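Local coordinates for Ras-interacting protein 1 (Homo sapiens, PDB 5KHO) that regulates small-GTPase signalling, cell architecture and adhesion in endothelial cells and is required for proper blood vessel formation, here represented by its Ras-associating domain, at residues 100-105 / 126-131; 107-112 / 119-124; 33-38 / 47-52. All coordinates share one frame; numbering follows the deposited sequence.

How the contacts relate
The three contacts illustrate how a ubiquitin-like Ras-associating domain wraps helices and loops around one mixed sheet. Contact 3 comes first along the chain and closes before the others open, pairing strand 30-36 with helix 43-54. Contact 2 follows within the span between the two segments of contact 1, and both use strand 120-127. The centres of contacts 1 and 2 lie about 14 Å apart. Those of contacts 1 and 3 are about 13 Å apart, and those of contacts 2 and 3 about 15 Å. Contact 2 touches both others, through Leu100 on Phe123 and through Leu107 on the backbone of Thr38. Contact 3 sits at the sheet edge, where another protein's strand joins; contact 1 joins the loop after edge strand 96-99 to the start of the last helix.

Contact 1: 100-105 / 126-131; sequences LGDSER and RGREEA
Asp102 and Arg128 meet in a single long salt bridge, OD1 of Asp102 lying 3.5 Å from NH1 of Arg128. The groups meet askew, with the carboxylate and guanidinium planes 48° apart, so this is a charge pairing rather than a two-pronged grip. Arg128 starts the helix that follows strand 120-127, just after Gly127 at the N-cap. With CG trans to the backbone N (chi1 -159°) and the chain extended as far as NE, it spans the gap between segments whose backbones remain well apart. The same NH1 lies 4.0 Å from Leu100 O, too far for a hydrogen bond.

Within each segment, polar bonds order the chain. Residues 101-104 form a type I turn, closed by Glu104 N to Gly101 O at 3.2 Å. Glu104 OE2 accepts from Gly101 N at 2.9 Å, while its OE1 pairs with Arg98. On the other segment, Arg126 NH1 and Glu130 OE1 form a salt bridge of 2.8 Å, tying the strand's end to the new helix.

Apolar packing turns elsewhere: Leu100 lies buried, against Ala43 and Pro106. One long, obliquely met charge pair at an exposed aspartate is consistent with a modest electrostatic link.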
ATOM      1  N   LEU B 100       4.063  10.269  -6.568  1.00 64.17           N
ATOM      2  CA  LEU B 100       5.181   9.461  -7.041  1.00 70.42           C
ATOM      3  C   LEU B 100       6.327  10.355  -7.495  1.00 76.69           C
ATOM      4  O   LEU B 100       6.093  11.393  -8.122  1.00 84.96           O
ATOM      5  CB  LEU B 100       4.737   8.560  -8.202  1.00 69.41           C
ATOM      6  CG  LEU B 100       4.090   7.192  -7.909  1.00 70.76           C
ATOM      7  CD1 LEU B 100       2.796   7.292  -7.110  1.00 64.46           C
ATOM      8  CD2 LEU B 100       3.856   6.418  -9.205  1.00 69.88           C
ATOM      9  N   GLY B 101       7.558   9.973  -7.151  1.00 79.03           N
ATOM     10  CA  GLY B 101       8.751  10.564  -7.772  1.00 80.22           C
ATOM     11  C   GLY B 101       8.830  10.161  -9.239  1.00 83.69           C
ATOM     12  O   GLY B 101       8.238   9.157  -9.638  1.00 91.64           O
ATOM     13  N   ASP B 102       9.555  10.934 -10.043  1.00 89.39           N
ATOM     14  CA  ASP B 102       9.659  10.681 -11.494  1.00 93.54           C
ATOM     15  C   ASP B 102      10.306   9.348 -11.854  1.00 93.01           C
ATOM     16  O   ASP B 102       9.973   8.779 -12.890  1.00 92.35           O
ATOM     17  CB  ASP B 102      10.426  11.797 -12.204  1.00 97.61           C
ATOM     18  CG  ASP B 102       9.909  13.181 -11.866  1.00101.35           C
ATOM     19  OD1 ASP B 102       8.674  13.377 -11.756  1.00108.24           O
ATOM     20  OD2 ASP B 102      10.759  14.083 -11.726  1.00101.72           O
ATOM     21  N   SER B 103      11.219   8.875 -10.997  1.00 98.54           N
ATOM     22  CA  SER B 103      11.966   7.617 -11.192  1.00102.17           C
ATOM     23  C   SER B 103      11.118   6.372 -10.940  1.00100.08           C
ATOM     24  O   SER B 103      11.425   5.284 -11.456  1.00 98.73           O
ATOM     25  CB  SER B 103      13.188   7.564 -10.263  1.00106.35           C
ATOM     26  OG  SER B 103      14.129   8.570 -10.580  1.00119.57           O
ATOM     27  N   GLU B 104      10.068   6.545 -10.137  1.00 86.58           N
ATOM     28  CA  GLU B 104       9.252   5.447  -9.648  1.00 81.51           C
ATOM     29  C   GLU B 104       8.530   4.730 -10.773  1.00 82.33           C
ATOM     30  O   GLU B 104       8.071   5.370 -11.719  1.00 89.15           O
ATOM     31  CB  GLU B 104       8.264   5.958  -8.613  1.00 81.84           C
ATOM     32  CG  GLU B 104       8.942   6.435  -7.342  1.00 91.96           C
ATOM     33  CD  GLU B 104       8.010   6.446  -6.148  1.00 97.85           C
ATOM     34  OE1 GLU B 104       7.516   5.360  -5.749  1.00 95.58           O
ATOM     35  OE2 GLU B 104       7.786   7.545  -5.595  1.00 99.34           O
ATOM     36  N   ARG B 105       8.454   3.403 -10.670  1.00 80.96           N
ATOM     37  CA  ARG B 105       7.811   2.573 -11.688  1.00 82.12           C
ATOM     38  C   ARG B 105       6.349   2.221 -11.279  1.00 83.96           C
ATOM     39  O   ARG B 105       6.140   1.303 -10.476  1.00 81.84           O
ATOM     40  CB  ARG B 105       8.686   1.344 -11.998  1.00 72.25           C
ATOM     41  N   ARG B 126      -2.820  15.060 -11.337  1.00 77.89           N
ATOM     42  CA  ARG B 126      -3.077  16.347 -10.688  1.00 82.64           C
ATOM     43  C   ARG B 126      -1.998  17.386 -10.965  1.00 86.27           C
ATOM     44  O   ARG B 126      -0.847  17.038 -11.268  1.00 86.64           O
ATOM     45  CB  ARG B 126      -3.225  16.162  -9.177  1.00 85.77           C
ATOM     46  CG  ARG B 126      -4.557  15.581  -8.732  1.00 89.23           C
ATOM     47  CD  ARG B 126      -4.587  15.508  -7.222  1.00 95.32           C
ATOM     48  NE  ARG B 126      -5.705  14.716  -6.727  1.00 98.07           N
ATOM     49  CZ  ARG B 126      -6.913  15.198  -6.460  1.00105.32           C
ATOM     50  NH1 ARG B 126      -7.192  16.486  -6.653  1.00108.44           N
ATOM     51  NH2 ARG B 126      -7.852  14.381  -6.004  1.00111.40           N
ATOM     52  N   GLY B 127      -2.374  18.663 -10.864  1.00 79.00           N
ATOM     53  CA  GLY B 127      -1.391  19.735 -10.788  1.00 80.90           C
ATOM     54  C   GLY B 127      -0.477  19.467  -9.604  1.00 82.19           C
ATOM     55  O   GLY B 127      -0.960  19.155  -8.506  1.00 83.77           O
ATOM     56  N   ARG B 128       0.835  19.560  -9.836  1.00 80.77           N
ATOM     57  CA  ARG B 128       1.854  19.267  -8.819  1.00 77.60           C
ATOM     58  C   ARG B 128       1.679  20.038  -7.504  1.00 75.68           C
ATOM     59  O   ARG B 128       1.839  19.454  -6.437  1.00 80.51           O
ATOM     60  CB  ARG B 128       3.258  19.471  -9.380  1.00 74.83           C
ATOM     61  CG  ARG B 128       4.336  18.738  -8.607  1.00 78.14           C
ATOM     62  CD  ARG B 128       5.555  18.537  -9.487  1.00 86.51           C
ATOM     63  NE  ARG B 128       6.312  17.349  -9.101  1.00 87.81           N
ATOM     64  CZ  ARG B 128       6.176  16.150  -9.659  1.00 87.71           C
ATOM     65  NH1 ARG B 128       6.920  15.134  -9.238  1.00 92.59           N
ATOM     66  NH2 ARG B 128       5.304  15.956 -10.639  1.00 88.00           N
ATOM     67  N   GLU B 129       1.347  21.328  -7.580  1.00 77.29           N
ATOM     68  CA  GLU B 129       1.069  22.120  -6.372  1.00 80.60           C
ATOM     69  C   GLU B 129      -0.195  21.726  -5.568  1.00 78.96           C
ATOM     70  O   GLU B 129      -0.132  21.608  -4.342  1.00 72.29           O
ATOM     71  CB  GLU B 129       1.130  23.621  -6.657  1.00 77.61           C
ATOM     72  CG  GLU B 129       2.548  24.165  -6.602  1.00 84.66           C
ATOM     73  CD  GLU B 129       3.384  23.579  -5.462  1.00 89.48           C
ATOM     74  OE1 GLU B 129       2.942  23.593  -4.282  1.00 86.93           O
ATOM     75  OE2 GLU B 129       4.499  23.103  -5.759  1.00 90.29           O
ATOM     76  N   GLU B 130      -1.317  21.526  -6.259  1.00 79.84           N
ATOM     77  CA  GLU B 130      -2.511  20.911  -5.674  1.00 83.96           C
ATOM     78  C   GLU B 130      -2.146  19.621  -4.907  1.00 84.65           C
ATOM     79  O   GLU B 130      -2.554  19.435  -3.750  1.00 86.48           O
ATOM     80  CB  GLU B 130      -3.521  20.611  -6.785  1.00 88.05           C
ATOM     81  CG  GLU B 130      -4.940  20.294  -6.323  1.00 97.99           C
ATOM     82  CD  GLU B 130      -5.838  19.749  -7.436  1.00109.65           C
ATOM     83  OE1 GLU B 130      -6.940  19.251  -7.111  1.00111.68           O
ATOM     84  OE2 GLU B 130      -5.462  19.803  -8.636  1.00113.08           O
ATOM     85  N   ALA B 131      -1.334  18.781  -5.555  1.00 76.85           N
ATOM     86  CA  ALA B 131      -0.964  17.454  -5.076  1.00 71.04           C
ATOM     87  C   ALA B 131      -0.052  17.469  -3.848  1.00 76.65           C
ATOM     88  O   ALA B 131      -0.312  16.755  -2.868  1.00 72.99           O
ATOM     89  CB  ALA B 131      -0.329  16.663  -6.207  1.00 65.50           C
TER

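Contact 2: 107-112 / 119-124; sequences LLVQEL and WARRFE
Phe123 and Arg121 reach from one strand toward Val109 and Gln110 on the helix before it, in the ubiquitin-like fold of the Ras-associating domain. Helix 106-112 is the short helix that precedes the last strand of the sheet; its residues 107-112 run antiparallel to 120-124, the axes of these short pieces coming within 10.5 Å. Residues 121 and 123 both point toward the helix, one offering charge and the other a ring.

Phe123 supplies the apolar half. Its CZ lies 4.1 Å from Val109 CG1, and its CE2 comes within 3.8 Å of Gln110 CB, so the end of the ring abuts two successive helix residues. The Gln110 chain bends about its CB-CG bond and brings its amide alongside the ring, the two planes only slightly turned from each other, with OE1 4.1 Å from Phe123 CE2. Leu19 of strand 18-22 packs against Gln110 as well.

Arg121 supplies the polar half. A chi1 of 178° swings CG opposite the backbone N and the arm runs straight to NE, bringing the guanidinium to the carbonyls of the helix's last turn. Such carbonyls, near the C-terminal end of a helix, would be expected to favour a positive charge. Gln110 CB lies over one face of the guanidinium, and NH2 also makes a salt bridge with Asp77 OD2. Trp113 of the second subunit packs on this arginine too, placing it close to the interface with that copy of the protein.

Arg121 NH1 makes a weak bond to Gln110 O at 3.2 Å. The stronger one, Arg121 NH2 to Val109 O at 2.7 Å, is nearly straight (164°) and lies in the guanidinium plane, yet its donor stands 55° out of the carbonyl plane.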
ATOM      1  N   LEU B 107       3.577   0.728 -12.336  1.00 82.03           N
ATOM      2  CA  LEU B 107       2.998  -0.609 -12.415  1.00 83.63           C
ATOM      3  C   LEU B 107       3.353  -1.401 -11.161  1.00 88.47           C
ATOM      4  O   LEU B 107       2.497  -2.093 -10.614  1.00 92.78           O
ATOM      5  CB  LEU B 107       3.466  -1.342 -13.673  1.00 82.89           C
ATOM      6  CG  LEU B 107       2.745  -2.646 -14.024  1.00 84.60           C
ATOM      7  CD1 LEU B 107       1.413  -2.359 -14.696  1.00 89.63           C
ATOM      8  CD2 LEU B 107       3.615  -3.515 -14.920  1.00 84.68           C
ATOM      9  N   LEU B 108       4.604  -1.265 -10.710  1.00 87.46           N
ATOM     10  CA  LEU B 108       5.089  -1.884  -9.474  1.00 81.78           C
ATOM     11  C   LEU B 108       4.428  -1.317  -8.216  1.00 79.96           C
ATOM     12  O   LEU B 108       4.064  -2.083  -7.324  1.00 85.16           O
ATOM     13  CB  LEU B 108       6.615  -1.779  -9.367  1.00 83.85           C
ATOM     14  CG  LEU B 108       7.542  -2.778 -10.076  1.00 90.68           C
ATOM     15  CD1 LEU B 108       7.279  -4.215  -9.633  1.00 97.14           C
ATOM     16  CD2 LEU B 108       7.492  -2.676 -11.598  1.00 96.04           C
ATOM     17  N   VAL B 109       4.271   0.008  -8.160  1.00 72.59           N
ATOM     18  CA  VAL B 109       3.578   0.694  -7.058  1.00 69.29           C
ATOM     19  C   VAL B 109       2.163   0.135  -6.852  1.00 73.27           C
ATOM     20  O   VAL B 109       1.775  -0.145  -5.711  1.00 77.69           O
ATOM     21  CB  VAL B 109       3.580   2.248  -7.233  1.00 71.09           C
ATOM     22  CG1 VAL B 109       2.588   2.952  -6.298  1.00 59.12           C
ATOM     23  CG2 VAL B 109       4.985   2.816  -7.044  1.00 65.37           C
ATOM     24  N   GLN B 110       1.403  -0.059  -7.929  1.00 74.66           N
ATOM     25  CA  GLN B 110       0.078  -0.666  -7.752  1.00 79.69           C
ATOM     26  C   GLN B 110       0.109  -2.179  -7.533  1.00 81.88           C
ATOM     27  O   GLN B 110      -0.738  -2.707  -6.815  1.00 91.51           O
ATOM     28  CB  GLN B 110      -0.928  -0.244  -8.829  1.00 76.37           C
ATOM     29  CG  GLN B 110      -1.003  -1.115 -10.068  1.00 77.39           C
ATOM     30  CD  GLN B 110      -2.399  -1.172 -10.664  1.00 77.79           C
ATOM     31  OE1 GLN B 110      -3.063  -0.146 -10.859  1.00 70.91           O
ATOM     32  NE2 GLN B 110      -2.849  -2.386 -10.969  1.00 82.58           N
ATOM     33  N   GLU B 111       1.083  -2.862  -8.133  1.00 84.31           N
ATOM     34  CA  GLU B 111       1.151  -4.324  -8.060  1.00 82.30           C
ATOM     35  C   GLU B 111       1.648  -4.840  -6.704  1.00 80.74           C
ATOM     36  O   GLU B 111       1.198  -5.890  -6.260  1.00 85.68           O
ATOM     37  CB  GLU B 111       1.982  -4.912  -9.210  1.00 74.44           C
ATOM     38  N   LEU B 112       2.542  -4.098  -6.047  1.00 75.01           N
ATOM     39  CA  LEU B 112       3.204  -4.575  -4.816  1.00 72.70           C
ATOM     40  C   LEU B 112       2.602  -4.087  -3.488  1.00 70.10           C
ATOM     41  O   LEU B 112       2.889  -4.644  -2.425  1.00 71.07           O
ATOM     42  CB  LEU B 112       4.708  -4.287  -4.857  1.00 73.38           C
ATOM     43  CG  LEU B 112       5.518  -4.816  -6.047  1.00 80.70           C
ATOM     44  CD1 LEU B 112       6.941  -4.313  -5.952  1.00 82.59           C
ATOM     45  CD2 LEU B 112       5.504  -6.332  -6.153  1.00 85.75           C
ATOM     46  N   TRP B 119     -10.933   0.416   1.944  1.00107.14           N
ATOM     47  CA  TRP B 119     -10.453   1.597   1.225  1.00 95.65           C
ATOM     48  C   TRP B 119     -10.222   1.306  -0.251  1.00 90.68           C
ATOM     49  O   TRP B 119      -9.666   0.262  -0.612  1.00 87.94           O
ATOM     50  CB  TRP B 119      -9.161   2.117   1.852  1.00 97.59           C
ATOM     51  CG  TRP B 119      -9.329   2.807   3.177  1.00101.36           C
ATOM     52  CD1 TRP B 119      -9.943   2.313   4.300  1.00 98.83           C
ATOM     53  CD2 TRP B 119      -8.845   4.110   3.524  1.00102.54           C
ATOM     54  NE1 TRP B 119      -9.881   3.234   5.318  1.00 98.65           N
ATOM     55  CE2 TRP B 119      -9.214   4.345   4.876  1.00 97.38           C
ATOM     56  CE3 TRP B 119      -8.140   5.106   2.828  1.00100.80           C
ATOM     57  CZ2 TRP B 119      -8.906   5.541   5.544  1.00 92.46           C
ATOM     58  CZ3 TRP B 119      -7.836   6.300   3.493  1.00101.50           C
ATOM     59  CH2 TRP B 119      -8.222   6.503   4.842  1.00 93.08           C
ATOM     60  N   ALA B 120     -10.665   2.240  -1.089  1.00 83.66           N
ATOM     61  CA  ALA B 120     -10.432   2.200  -2.526  1.00 78.38           C
ATOM     62  C   ALA B 120      -9.104   2.893  -2.858  1.00 77.31           C
ATOM     63  O   ALA B 120      -8.585   3.674  -2.054  1.00 72.12           O
ATOM     64  CB  ALA B 120     -11.592   2.848  -3.265  1.00 70.70           C
ATOM     65  N   ARG B 121      -8.562   2.593  -4.040  1.00 73.32           N
ATOM     66  CA  ARG B 121      -7.279   3.118  -4.466  1.00 68.19           C
ATOM     67  C   ARG B 121      -7.229   3.266  -5.986  1.00 75.16           C
ATOM     68  O   ARG B 121      -7.498   2.304  -6.717  1.00 82.25           O
ATOM     69  CB  ARG B 121      -6.179   2.196  -3.982  1.00 62.09           C
ATOM     70  CG  ARG B 121      -4.783   2.592  -4.383  1.00 62.92           C
ATOM     71  CD  ARG B 121      -3.869   1.393  -4.302  1.00 61.74           C
ATOM     72  NE  ARG B 121      -2.466   1.771  -4.422  1.00 69.85           N
ATOM     73  CZ  ARG B 121      -1.479   0.916  -4.684  1.00 76.06           C
ATOM     74  NH1 ARG B 121      -1.737  -0.380  -4.864  1.00 78.17           N
ATOM     75  NH2 ARG B 121      -0.230   1.354  -4.772  1.00 72.77           N
ATOM     76  N   ARG B 122      -6.886   4.472  -6.440  1.00 69.95           N
ATOM     77  CA  ARG B 122      -6.753   4.781  -7.859  1.00 71.25           C
ATOM     78  C   ARG B 122      -5.576   5.723  -8.112  1.00 73.83           C
ATOM     79  O   ARG B 122      -5.169   6.456  -7.207  1.00 75.10           O
ATOM     80  CB  ARG B 122      -8.056   5.378  -8.414  1.00 75.36           C
ATOM     81  CG  ARG B 122      -8.350   6.813  -7.996  1.00 80.71           C
ATOM     82  CD  ARG B 122      -9.769   7.215  -8.336  1.00 85.29           C
ATOM     83  NE  ARG B 122      -9.977   8.649  -8.132  1.00 94.32           N
ATOM     84  CZ  ARG B 122     -11.113   9.301  -8.382  1.00 96.69           C
ATOM     85  NH1 ARG B 122     -11.175  10.607  -8.171  1.00101.92           N
ATOM     86  NH2 ARG B 122     -12.190   8.667  -8.839  1.00103.26           N
ATOM     87  N   PHE B 123      -5.037   5.688  -9.333  1.00 70.78           N
ATOM     88  CA  PHE B 123      -4.051   6.663  -9.774  1.00 72.15           C
ATOM     89  C   PHE B 123      -4.750   7.929 -10.251  1.00 75.77           C
ATOM     90  O   PHE B 123      -5.726   7.856 -10.988  1.00 80.72           O
ATOM     91  CB  PHE B 123      -3.176   6.108 -10.898  1.00 73.39           C
ATOM     92  CG  PHE B 123      -2.003   5.304 -10.421  1.00 78.76           C
ATOM     93  CD1 PHE B 123      -1.023   5.877  -9.614  1.00 78.73           C
ATOM     94  CD2 PHE B 123      -1.859   3.970 -10.807  1.00 80.28           C
ATOM     95  CE1 PHE B 123       0.062   5.123  -9.182  1.00 85.49           C
ATOM     96  CE2 PHE B 123      -0.776   3.214 -10.383  1.00 76.97           C
ATOM     97  CZ  PHE B 123       0.187   3.791  -9.569  1.00 81.08           C
ATOM     98  N   GLU B 124      -4.246   9.085  -9.821  1.00 79.06           N
ATOM     99  CA  GLU B 124      -4.794  10.385 -10.219  1.00 76.48           C
ATOM    100  C   GLU B 124      -3.757  11.256 -10.942  1.00 75.05           C
ATOM    101  O   GLU B 124      -2.556  11.196 -10.638  1.00 69.95           O
ATOM    102  CB  GLU B 124      -5.386  11.122  -9.011  1.00 80.54           C
ATOM    103  CG  GLU B 124      -6.714  10.544  -8.509  1.00 89.83           C
ATOM    104  CD  GLU B 124      -7.305  11.272  -7.295  1.00 96.04           C
ATOM    105  OE1 GLU B 124      -6.571  11.964  -6.550  1.00 98.65           O
ATOM    106  OE2 GLU B 124      -8.528  11.137  -7.068  1.00 99.02           O
TER

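Contact 3: 33-38 / 47-52; sequences KSVLAT and VAEALE
Glu49 lies along Val35 where helix 43-54 crosses strand 30-36 of the ubiquitin-like domain, and nearly all of the contact is the methylenes and carboxylate of one residue against the branched end of the other. Val35 and Ala50 have the nearest CA atoms, 6.9 Å apart.

The acidic chain can be followed outward. CB of Glu49 stands 4.1 Å from Val35 CG1. The first torsion, chi1 -158°, turns CG away from the backbone N and sends the chain off the helix toward the strand, where CG passes the same methyl at 4.0 Å. From here the chain stays extended, and the two side chains run antiparallel past one another. CD lies 3.6 Å from Val35 CG1. The two oxygens then part company: OE2 still rests against Val35 CG1, while OE1 is 4.0 Å from Val35 CB and 4.2 Å from Leu36 O, without a bond to either. The polar partner of the carboxylate is Arg53, one helical turn on, whose NH2 forms a salt bridge with OE2. At the foot of the chain, Val35 CG1 also approaches Ala50 N at 4.3 Å, and Ile21 of strand 18-22 packs on both Val35 and Ala50.

Strand 30-36 is the outermost within this chain, but Lys33 pairs antiparallel with a strand of another protein, so the sheet continues across that interface, as in Ras-associating domains bound to GTPases. The carboxylate's charge is met by Arg53 of its own helix, which leaves the contact of Glu49 with Val35 as van der Waals packing: helix and sheet edge are joined here without polar bonds.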
ATOM      1  N   LYS B  33      -8.748   8.190 -18.200  1.00 71.61           N
ATOM      2  CA  LYS B  33      -8.151   7.720 -19.440  1.00 73.30           C
ATOM      3  C   LYS B  33      -6.965   6.850 -19.023  1.00 78.34           C
ATOM      4  O   LYS B  33      -6.249   7.183 -18.073  1.00 85.23           O
ATOM      5  CB  LYS B  33      -7.711   8.895 -20.314  1.00 77.88           C
ATOM      6  CG  LYS B  33      -8.718  10.036 -20.366  1.00 85.55           C
ATOM      7  CD  LYS B  33      -8.712  10.840 -21.652  1.00 85.88           C
ATOM      8  CE  LYS B  33      -9.632  12.038 -21.475  1.00 95.92           C
ATOM      9  NZ  LYS B  33     -10.080  12.684 -22.741  1.00108.57           N
ATOM     10  N   SER B  34      -6.767   5.727 -19.699  1.00 75.55           N
ATOM     11  CA  SER B  34      -5.771   4.761 -19.246  1.00 72.02           C
ATOM     12  C   SER B  34      -4.613   4.539 -20.215  1.00 72.06           C
ATOM     13  O   SER B  34      -4.802   4.502 -21.424  1.00 75.84           O
ATOM     14  CB  SER B  34      -6.440   3.439 -18.867  1.00 70.11           C
ATOM     15  OG  SER B  34      -6.905   2.743 -19.996  1.00 74.85           O
ATOM     16  N   VAL B  35      -3.417   4.397 -19.657  1.00 74.14           N
ATOM     17  CA  VAL B  35      -2.194   4.197 -20.433  1.00 77.49           C
ATOM     18  C   VAL B  35      -1.619   2.777 -20.260  1.00 85.22           C
ATOM     19  O   VAL B  35      -1.911   2.089 -19.266  1.00 82.97           O
ATOM     20  CB  VAL B  35      -1.119   5.268 -20.101  1.00 76.34           C
ATOM     21  CG1 VAL B  35      -1.580   6.653 -20.513  1.00 80.52           C
ATOM     22  CG2 VAL B  35      -0.757   5.267 -18.622  1.00 77.50           C
ATOM     23  N   LEU B  36      -0.823   2.342 -21.238  1.00 86.48           N
ATOM     24  CA  LEU B  36      -0.052   1.108 -21.115  1.00 89.81           C
ATOM     25  C   LEU B  36       1.198   1.364 -20.295  1.00 91.11           C
ATOM     26  O   LEU B  36       1.879   2.375 -20.487  1.00 96.65           O
ATOM     27  CB  LEU B  36       0.324   0.561 -22.491  1.00 91.80           C
ATOM     28  CG  LEU B  36      -0.731  -0.335 -23.146  1.00 94.53           C
ATOM     29  CD1 LEU B  36      -0.746  -0.129 -24.652  1.00 94.02           C
ATOM     30  CD2 LEU B  36      -0.538  -1.807 -22.788  1.00 93.06           C
ATOM     31  N   ALA B  37       1.483   0.462 -19.366  1.00 89.10           N
ATOM     32  CA  ALA B  37       2.696   0.560 -18.562  1.00 91.17           C
ATOM     33  C   ALA B  37       3.422  -0.780 -18.447  1.00 91.61           C
ATOM     34  O   ALA B  37       2.804  -1.832 -18.230  1.00 89.68           O
ATOM     35  CB  ALA B  37       2.390   1.138 -17.188  1.00 85.95           C
ATOM     36  N   THR B  38       4.738  -0.725 -18.607  1.00 92.33           N
ATOM     37  CA  THR B  38       5.589  -1.903 -18.455  1.00 98.78           C
ATOM     38  C   THR B  38       6.109  -1.947 -17.013  1.00 97.39           C
ATOM     39  O   THR B  38       5.695  -1.129 -16.188  1.00 95.80           O
ATOM     40  CB  THR B  38       6.727  -1.923 -19.513  1.00 99.13           C
ATOM     41  OG1 THR B  38       7.605  -0.802 -19.329  1.00 94.89           O
ATOM     42  CG2 THR B  38       6.140  -1.874 -20.927  1.00 97.81           C
ATOM     43  N   VAL B  47       3.151  10.504 -16.935  1.00 86.33           N
ATOM     44  CA  VAL B  47       2.590  11.860 -16.826  1.00 87.11           C
ATOM     45  C   VAL B  47       2.531  12.487 -18.224  1.00 89.96           C
ATOM     46  O   VAL B  47       1.501  13.061 -18.617  1.00 93.41           O
ATOM     47  CB  VAL B  47       3.356  12.748 -15.804  1.00 86.68           C
ATOM     48  CG1 VAL B  47       2.893  14.196 -15.851  1.00 83.50           C
ATOM     49  CG2 VAL B  47       3.165  12.227 -14.387  1.00 87.65           C
ATOM     50  N   ALA B  48       3.622  12.328 -18.974  1.00 90.33           N
ATOM     51  CA  ALA B  48       3.711  12.793 -20.361  1.00 91.92           C
ATOM     52  C   ALA B  48       2.645  12.199 -21.303  1.00 90.27           C
ATOM     53  O   ALA B  48       2.024  12.953 -22.053  1.00 94.19           O
ATOM     54  CB  ALA B  48       5.113  12.567 -20.907  1.00 97.43           C
ATOM     55  N   GLU B  49       2.423  10.880 -21.246  1.00 90.42           N
ATOM     56  CA  GLU B  49       1.396  10.214 -22.073  1.00 93.00           C
ATOM     57  C   GLU B  49      -0.022  10.525 -21.609  1.00 91.73           C
ATOM     58  O   GLU B  49      -0.939  10.569 -22.433  1.00 91.39           O
ATOM     59  CB  GLU B  49       1.590   8.692 -22.134  1.00102.78           C
ATOM     60  CG  GLU B  49       0.919   8.035 -23.346  1.00111.81           C
ATOM     61  CD  GLU B  49       0.777   6.520 -23.240  1.00121.33           C
ATOM     62  OE1 GLU B  49       1.763   5.833 -22.889  1.00135.55           O
ATOM     63  OE2 GLU B  49      -0.325   6.003 -23.533  1.00116.62           O
ATOM     64  N   ALA B  50      -0.192  10.724 -20.300  1.00 90.69           N
ATOM     65  CA  ALA B  50      -1.495  11.062 -19.721  1.00 91.96           C
ATOM     66  C   ALA B  50      -1.959  12.450 -20.158  1.00 94.16           C
ATOM     67  O   ALA B  50      -3.121  12.611 -20.546  1.00 94.12           O
ATOM     68  CB  ALA B  50      -1.473  10.953 -18.197  1.00 89.74           C
ATOM     69  N   LEU B  51      -1.054  13.436 -20.110  1.00 89.45           N
ATOM     70  CA  LEU B  51      -1.375  14.818 -20.513  1.00 86.95           C
ATOM     71  C   LEU B  51      -1.697  14.930 -22.002  1.00 87.31           C
ATOM     72  O   LEU B  51      -2.602  15.672 -22.402  1.00 82.17           O
ATOM     73  CB  LEU B  51      -0.246  15.781 -20.145  1.00 79.45           C
ATOM     74  CG  LEU B  51      -0.103  16.178 -18.679  1.00 74.91           C
ATOM     75  CD1 LEU B  51       1.211  16.921 -18.482  1.00 73.33           C
ATOM     76  CD2 LEU B  51      -1.284  17.007 -18.199  1.00 69.59           C
ATOM     77  N   GLU B  52      -0.946  14.174 -22.802  1.00 89.06           N
ATOM     78  CA  GLU B  52      -1.187  14.030 -24.228  1.00 92.61           C
ATOM     79  C   GLU B  52      -2.609  13.523 -24.470  1.00 92.66           C
ATOM     80  O   GLU B  52      -3.328  14.070 -25.309  1.00 99.74           O
ATOM     81  CB  GLU B  52      -0.157  13.079 -24.836  1.00 87.52           C
ATOM     82  CG  GLU B  52       0.459  13.575 -26.130  1.00 94.85           C
ATOM     83  CD  GLU B  52       1.620  12.716 -26.608  1.00111.08           C
ATOM     84  OE1 GLU B  52       2.262  12.025 -25.782  1.00117.81           O
ATOM     85  OE2 GLU B  52       1.901  12.734 -27.827  1.00122.99           O
TER